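PDB 2R5S: uncharacterized protein VP0806 from Vibrio parahaemolyticus, which is of unknown function, this chain being the C-terminal, helical tetratricopeptide-repeat part of a thioredoxin-domain protein that may have protein-disulfide reductase activity. Local coordinates for residues E15-G20 with K46-L51; Q24-I29 with L51-F56; V42-A47 with D72-S77. One frame throughout, in Å; residues are numbered along the deposited sequence.

Contact 1 of 3, residues E15-G20 with K46-L51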
# COMPACT_ATOMS: atom_id res chain seq x y z
N GLU A 15 0.76 8.34 20.85
CA GLU A 15 1.94 7.59 21.21
C GLU A 15 2.50 6.74 20.06
O GLU A 15 3.71 6.73 19.81
CB GLU A 15 1.61 6.71 22.40
CG GLU A 15 1.46 7.46 23.72
CD GLU A 15 2.79 7.71 24.41
OE1 GLU A 15 3.07 8.89 24.75
OE2 GLU A 15 3.54 6.72 24.63
N LEU A 16 1.61 6.04 19.36
CA LEU A 16 1.97 5.16 18.25
C LEU A 16 2.54 5.90 17.04
O LEU A 16 3.46 5.41 16.41
CB LEU A 16 0.76 4.33 17.83
CG LEU A 16 0.48 2.85 18.11
CD1 LEU A 16 1.47 2.15 19.00
CD2 LEU A 16 -1.00 2.54 18.48
N LEU A 17 1.96 7.06 16.69
CA LEU A 17 2.50 7.91 15.62
C LEU A 17 3.91 8.48 15.97
O LEU A 17 4.84 8.45 15.16
CB LEU A 17 1.55 9.08 15.33
CG LEU A 17 0.19 8.81 14.73
CD1 LEU A 17 -0.72 10.02 15.02
CD2 LEU A 17 0.32 8.53 13.23
N GLN A 18 4.05 8.97 17.18
CA GLN A 18 5.35 9.43 17.65
C GLN A 18 6.43 8.39 17.28
O GLN A 18 7.55 8.74 16.86
CB GLN A 18 5.29 9.64 19.17
CG GLN A 18 6.13 10.80 19.70
CD GLN A 18 7.65 10.53 19.72
OE1 GLN A 18 8.17 9.81 20.59
NE2 GLN A 18 8.36 11.14 18.79
N GLN A 19 6.08 7.11 17.41
CA GLN A 19 7.05 6.02 17.35
C GLN A 19 7.20 5.40 15.97
O GLN A 19 7.92 4.40 15.81
CB GLN A 19 6.61 4.90 18.28
CG GLN A 19 5.85 5.31 19.54
CD GLN A 19 5.75 4.16 20.50
OE1 GLN A 19 6.74 3.47 20.70
NE2 GLN A 19 4.56 3.92 21.07
N GLY A 20 6.50 5.97 14.99
CA GLY A 20 6.40 5.41 13.66
C GLY A 20 5.63 4.10 13.52
O GLY A 20 5.90 3.33 12.61
N LYS A 46 -4.93 9.59 10.25
CA LYS A 46 -5.21 8.36 9.50
C LYS A 46 -4.59 8.50 8.09
O LYS A 46 -3.91 7.57 7.60
CB LYS A 46 -6.73 8.09 9.47
CG LYS A 46 -7.15 6.96 8.53
CD LYS A 46 -8.63 6.50 8.75
CE LYS A 46 -8.98 5.22 8.02
NZ LYS A 46 -10.52 5.04 7.70
N ALA A 47 -4.71 9.69 7.49
CA ALA A 47 -4.11 9.99 6.18
C ALA A 47 -2.62 9.82 6.22
O ALA A 47 -2.08 9.22 5.33
CB ALA A 47 -4.44 11.35 5.77
N ASP A 48 -1.96 10.36 7.24
CA ASP A 48 -0.51 10.21 7.40
C ASP A 48 -0.19 8.74 7.52
O ASP A 48 0.82 8.31 7.02
CB ASP A 48 -0.11 10.95 8.67
CG ASP A 48 1.35 10.99 8.87
OD1 ASP A 48 2.11 10.92 7.90
OD2 ASP A 48 1.77 11.16 10.04
N CYS A 49 -1.05 7.95 8.18
CA CYS A 49 -0.74 6.56 8.38
C CYS A 49 -0.86 5.77 7.04
O CYS A 49 -0.05 4.86 6.72
CB CYS A 49 -1.66 5.96 9.47
SG CYS A 49 -1.22 6.44 11.16
N LEU A 50 -1.86 6.12 6.26
CA LEU A 50 -2.08 5.41 5.01
C LEU A 50 -0.85 5.63 4.10
O LEU A 50 -0.27 4.70 3.49
CB LEU A 50 -3.36 5.91 4.37
CG LEU A 50 -4.58 5.56 5.17
CD1 LEU A 50 -5.83 6.23 4.55
CD2 LEU A 50 -4.75 4.04 5.15
N LEU A 51 -0.42 6.86 4.04
CA LEU A 51 0.64 7.23 3.20
C LEU A 51 1.96 6.61 3.66
O LEU A 51 2.78 6.25 2.81
CB LEU A 51 0.75 8.74 3.25
CG LEU A 51 1.15 9.49 2.02
CD1 LEU A 51 -0.14 9.86 1.37
CD2 LEU A 51 1.93 10.73 2.47
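Leu17 and Cys49 meet where the end of helix 9-18 lies against helix 40-52, and almost the whole contact depends on one leucine side chain. The nearest backbones are those of Leu17 and Cys49, with CA atoms 8.0 Å apart, so a branched apolar chain is about the right length to bridge them. The CB of Leu17 already points at helix 40-52 but is itself too distant to touch. CG lies anti to the carbonyl carbon (chi1 -66°), which carries the fork onward across the gap. There the two methyls part. Leu17 CD1 runs along the other helix toward its earlier turn and packs loosely on Ala45 CB. Leu17 CD2 does the main work, pressing against Cys49 SG at 3.3 Å, a tight fit for a methyl on sulfur. The same methyl, Leu17 CD2, also passes 4.4 Å from Asp48 OD2, a marginal approach at the more exposed side of the contact. Cysteine suits its place because it is small and polarisable: its SG, also anti to the carbonyl carbon (chi1 -75°), reaches out from a buried position to receive the methyl. No hydrogen bond crosses the contact. Just beyond it, Gly20 takes a positive phi of 68° and closes helix 9-18 with a Schellman motif, a conformation easily adopted without a side chain. A MES molecule, probably from the crystallisation liquor, lies near Leu17. Within the tetratricopeptide-repeat array, Cys49 also touches Leu26 of helix 22-30, while Leu16 packs on Ala25 and Val28 of that helix. From helix 40-52, Ala47 and Leu51 reach helices 56-63 and 73-88, setting it between the earlier and the later helices.

Contact 2 of 3, residues Q24-I29 with L51-F56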
# COMPACT_ATOMS: atom_id res chain seq x y z
N GLN A 24 -0.16 -0.10 13.62
CA GLN A 24 -0.85 -0.13 14.93
C GLN A 24 -1.78 1.07 15.17
O GLN A 24 -2.96 0.91 15.57
CB GLN A 24 0.13 -0.30 16.12
CG GLN A 24 0.68 -1.66 16.23
CD GLN A 24 1.69 -1.76 17.37
OE1 GLN A 24 1.32 -1.67 18.54
NE2 GLN A 24 2.97 -1.96 17.03
N ALA A 25 -1.26 2.27 14.89
CA ALA A 25 -2.04 3.49 14.93
C ALA A 25 -3.34 3.43 14.11
O ALA A 25 -4.38 3.92 14.56
CB ALA A 25 -1.17 4.69 14.52
N LEU A 26 -3.28 2.87 12.90
CA LEU A 26 -4.49 2.71 12.03
C LEU A 26 -5.46 1.69 12.60
O LEU A 26 -6.70 1.81 12.49
CB LEU A 26 -4.09 2.20 10.63
CG LEU A 26 -3.87 3.23 9.53
CD1 LEU A 26 -2.96 2.63 8.40
CD2 LEU A 26 -5.17 3.71 8.98
N ASN A 27 -4.88 0.69 13.22
CA ASN A 27 -5.69 -0.26 13.96
C ASN A 27 -6.44 0.34 15.16
O ASN A 27 -7.64 0.06 15.37
CB ASN A 27 -4.87 -1.44 14.38
CG ASN A 27 -5.70 -2.49 15.07
OD1 ASN A 27 -5.61 -2.66 16.29
ND2 ASN A 27 -6.51 -3.20 14.31
N VAL A 28 -5.77 1.21 15.93
CA VAL A 28 -6.46 1.83 17.07
C VAL A 28 -7.54 2.82 16.61
O VAL A 28 -8.61 2.95 17.23
CB VAL A 28 -5.46 2.48 18.01
CG1 VAL A 28 -6.18 3.22 19.09
CG2 VAL A 28 -4.48 1.40 18.61
N ILE A 29 -7.23 3.53 15.52
CA ILE A 29 -8.16 4.45 14.88
C ILE A 29 -9.44 3.76 14.50
O ILE A 29 -10.54 4.30 14.75
CB ILE A 29 -7.59 5.07 13.59
CG1 ILE A 29 -6.39 5.95 13.92
CG2 ILE A 29 -8.65 5.92 12.83
CD1 ILE A 29 -6.68 6.93 14.97
N LEU A 51 -0.42 6.86 4.04
CA LEU A 51 0.64 7.23 3.20
C LEU A 51 1.96 6.61 3.66
O LEU A 51 2.78 6.25 2.81
CB LEU A 51 0.75 8.74 3.25
CG LEU A 51 1.15 9.49 2.02
CD1 LEU A 51 -0.14 9.86 1.37
CD2 LEU A 51 1.93 10.73 2.47
N GLU A 52 2.20 6.53 4.97
CA GLU A 52 3.46 5.95 5.43
C GLU A 52 3.45 4.45 5.19
O GLU A 52 4.50 3.80 5.21
CB GLU A 52 3.64 6.20 6.93
CG GLU A 52 3.82 7.64 7.33
CD GLU A 52 5.01 8.29 6.60
OE1 GLU A 52 4.80 9.09 5.63
OE2 GLU A 52 6.11 7.96 6.99
N THR A 53 2.25 3.90 4.99
CA THR A 53 2.12 2.46 4.75
C THR A 53 1.87 2.16 3.27
O THR A 53 1.64 1.00 2.90
CB THR A 53 1.03 1.86 5.58
OG1 THR A 53 -0.20 2.54 5.27
CG2 THR A 53 1.42 1.95 7.08
N LYS A 54 1.94 3.22 2.47
CA LYS A 54 2.03 3.13 1.02
C LYS A 54 0.71 2.76 0.39
O LYS A 54 0.63 2.14 -0.68
CB LYS A 54 3.23 2.24 0.61
CG LYS A 54 4.56 2.75 1.28
CD LYS A 54 5.81 2.45 0.48
CE LYS A 54 5.84 3.24 -0.84
NZ LYS A 54 6.63 2.54 -1.94
N GLN A 55 -0.35 3.17 1.07
CA GLN A 55 -1.71 2.96 0.59
C GLN A 55 -2.19 4.29 0.05
O GLN A 55 -2.96 4.94 0.71
CB GLN A 55 -2.58 2.53 1.75
CG GLN A 55 -1.97 1.42 2.62
CD GLN A 55 -2.96 0.79 3.56
OE1 GLN A 55 -3.81 -0.00 3.15
NE2 GLN A 55 -2.87 1.13 4.84
N PHE A 56 -1.68 4.70 -1.12
CA PHE A 56 -1.79 6.09 -1.65
C PHE A 56 -3.19 6.43 -2.13
O PHE A 56 -3.66 7.54 -1.99
CB PHE A 56 -0.80 6.30 -2.80
CG PHE A 56 0.65 6.16 -2.40
CD1 PHE A 56 1.12 6.73 -1.24
CD2 PHE A 56 1.55 5.51 -3.22
CE1 PHE A 56 2.43 6.62 -0.88
CE2 PHE A 56 2.88 5.40 -2.84
CZ PHE A 56 3.30 5.95 -1.68
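Leu26, on helix 22-30 of the tetratricopeptide-repeat fold, pushes its CD1 methyl against the polar ends of Thr53 and Gln55, in the turn that follows helix 40-52. Leucine and glutamine approach from opposite directions, and Leu26 CD1 comes to 3.9 Å from Gln55 NE2. The threonine side chain instead lies obliquely to the leucine, with Leu26 CD1 4.2 Å from Thr53 OG1. Neither approach is a bond: a branched apolar chain can lay one methyl against both polar groups without competing for their hydrogen bonds. The Thr53 hydroxyl, set between its backbone N and carbonyl carbon (chi1 58°), turns back to hydrogen-bond with Cys49 O, its strongest polar partner, and with Leu50 O, a familiar use of threonine at a helix end. Lys54 follows; its positive phi (76°), with the bonds from Gln55 N to Leu50 O and, weakly, from Lys54 N to Leu51 O, marks it as the C-prime residue of a Schellman motif. The turn brings Gln55, N-cap of helix 56-63, beside Thr53. Its side chain, extended beyond CG, reaches back until the hydroxyl lies in the amide plane: Gln55 NE2 donates to Thr53 OG1 at 3.0 Å with an N-H...O angle of 155°.

Contact 3 of 3, residues V42-A47 with D72-S77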
# COMPACT_ATOMS: atom_id res chain seq x y z
N VAL A 42 -8.35 13.50 13.38
CA VAL A 42 -8.15 12.06 13.38
C VAL A 42 -7.97 11.61 11.95
O VAL A 42 -7.06 10.80 11.66
CB VAL A 42 -9.23 11.26 14.16
CG1 VAL A 42 -8.98 9.78 14.06
CG2 VAL A 42 -9.14 11.61 15.62
N LYS A 43 -8.77 12.17 11.04
CA LYS A 43 -8.53 12.05 9.61
C LYS A 43 -7.16 12.40 9.14
O LYS A 43 -6.60 11.66 8.39
CB LYS A 43 -9.52 12.93 8.79
CG LYS A 43 -10.93 12.33 8.83
CD LYS A 43 -11.85 13.24 7.93
CE LYS A 43 -13.20 12.56 7.65
NZ LYS A 43 -14.03 13.58 6.86
N LEU A 44 -6.61 13.50 9.55
CA LEU A 44 -5.24 13.80 9.15
C LEU A 44 -4.31 12.67 9.61
O LEU A 44 -3.65 12.07 8.82
CB LEU A 44 -4.78 15.15 9.72
CG LEU A 44 -5.13 16.49 9.04
CD1 LEU A 44 -5.80 16.33 7.67
CD2 LEU A 44 -5.87 17.45 9.94
N ALA A 45 -4.25 12.41 10.91
CA ALA A 45 -3.58 11.19 11.50
C ALA A 45 -3.70 9.94 10.61
O ALA A 45 -2.71 9.31 10.28
CB ALA A 45 -4.23 10.87 12.90
N LYS A 46 -4.93 9.59 10.25
CA LYS A 46 -5.21 8.36 9.50
C LYS A 46 -4.59 8.50 8.09
O LYS A 46 -3.91 7.57 7.60
CB LYS A 46 -6.73 8.09 9.47
CG LYS A 46 -7.15 6.96 8.53
CD LYS A 46 -8.63 6.50 8.75
CE LYS A 46 -8.98 5.22 8.02
NZ LYS A 46 -10.52 5.04 7.70
N ALA A 47 -4.71 9.69 7.49
CA ALA A 47 -4.11 9.99 6.18
C ALA A 47 -2.62 9.82 6.22
O ALA A 47 -2.08 9.22 5.33
CB ALA A 47 -4.44 11.35 5.77
N ASP A 72 -4.83 22.31 7.02
CA ASP A 72 -3.70 22.60 7.84
C ASP A 72 -2.39 22.64 7.11
O ASP A 72 -2.26 22.17 5.97
CB ASP A 72 -3.54 21.30 8.65
CG ASP A 72 -3.33 21.54 10.05
OD1 ASP A 72 -3.27 22.73 10.43
OD2 ASP A 72 -3.23 20.55 10.77
N ASN A 73 -1.39 23.05 7.87
CA ASN A 73 -0.01 22.89 7.47
C ASN A 73 0.30 21.41 7.26
O ASN A 73 1.00 21.03 6.33
CB ASN A 73 0.91 23.41 8.59
CG ASN A 73 2.02 24.29 8.08
OD1 ASN A 73 2.48 25.18 8.79
ND2 ASN A 73 2.47 24.05 6.85
N SER A 74 -0.23 20.57 8.12
CA SER A 74 0.11 19.19 8.01
C SER A 74 -0.66 18.60 6.80
O SER A 74 -0.09 17.86 6.04
CB SER A 74 -0.16 18.47 9.33
OG SER A 74 -1.53 18.51 9.66
N TYR A 75 -1.89 19.00 6.59
CA TYR A 75 -2.70 18.57 5.44
C TYR A 75 -1.98 18.98 4.15
O TYR A 75 -1.77 18.14 3.29
CB TYR A 75 -4.03 19.28 5.49
CG TYR A 75 -4.84 19.24 4.20
CD1 TYR A 75 -5.65 18.15 3.89
CD2 TYR A 75 -4.77 20.28 3.31
CE1 TYR A 75 -6.37 18.11 2.69
CE2 TYR A 75 -5.47 20.25 2.15
CZ TYR A 75 -6.28 19.18 1.85
OH TYR A 75 -7.00 19.20 0.66
N LYS A 76 -1.58 20.25 4.03
CA LYS A 76 -0.77 20.72 2.87
C LYS A 76 0.41 19.83 2.57
O LYS A 76 0.54 19.33 1.48
CB LYS A 76 -0.33 22.23 2.99
CG LYS A 76 -1.52 23.16 2.77
CD LYS A 76 -1.39 24.61 3.22
CE LYS A 76 -2.57 24.93 4.15
NZ LYS A 76 -3.04 26.34 4.19
N SER A 77 1.27 19.62 3.54
CA SER A 77 2.43 18.80 3.33
C SER A 77 2.00 17.38 2.86
O SER A 77 2.73 16.76 2.10
CB SER A 77 3.28 18.73 4.60
OG SER A 77 3.99 19.99 4.72
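Helix 40-52 and the first turn of helix 73-88 come close here, with the CA atoms of Leu44 and Tyr75 6.6 Å apart; both helices belong to the tetratricopeptide-repeat fold. Asp72 is the N-cap residue, and its O accepts a helical bond from Lys76 N at 2.8 Å. Into this helix start points Leu44, a buried residue whose branched end spreads over three neighbours. Its CD1 methyl rests on Tyr75 CB at 4.1 Å and meets the rim of the tyrosine ring almost level with it. The two side chains cross at about a right angle, and because Tyr75 CG is anti to the backbone N (chi1 165°), the ring continues beyond the leucine. Ile66, in the preceding loop, touches both residues and extends this apolar patch. Leu44 CG passes 4.2 Å from Ser74 OG. The other branch, Leu44 CD2, lies 4.2 Å from Asp72 OD2, at the margin, where polar residues suit the partly exposed surface. Although the Asp72 side chain makes no capping bond, its carboxylate is engaged: Ser74 OG donates to Asp72 OD2 at 2.9 Å, from above the carboxylate plane, 40° out of it.

Helix 40-52 or the turn directly after it takes part in all three contacts: the helix meets helix 9-18 in contact 1 and the start of helix 73-88 in contact 3, while that turn receives helix 22-30 in contact 2. Contacts 1 and 3 are each partly buried, with one buried residue, whereas contact 2 lies at the surface. No hydrogen bond crosses any of them. A leucine supplies the apolar reach each time, but its target changes: a thiol, a hydroxyl and amide at a helix end, or the root of a tyrosine. Contacts 1 and 2 share Leu51, and contacts 1 and 3 share Lys46 and Ala47. Between contacts 2 and 3, Leu26 packs on Lys46, and Ile29 on Val42 and Lys46.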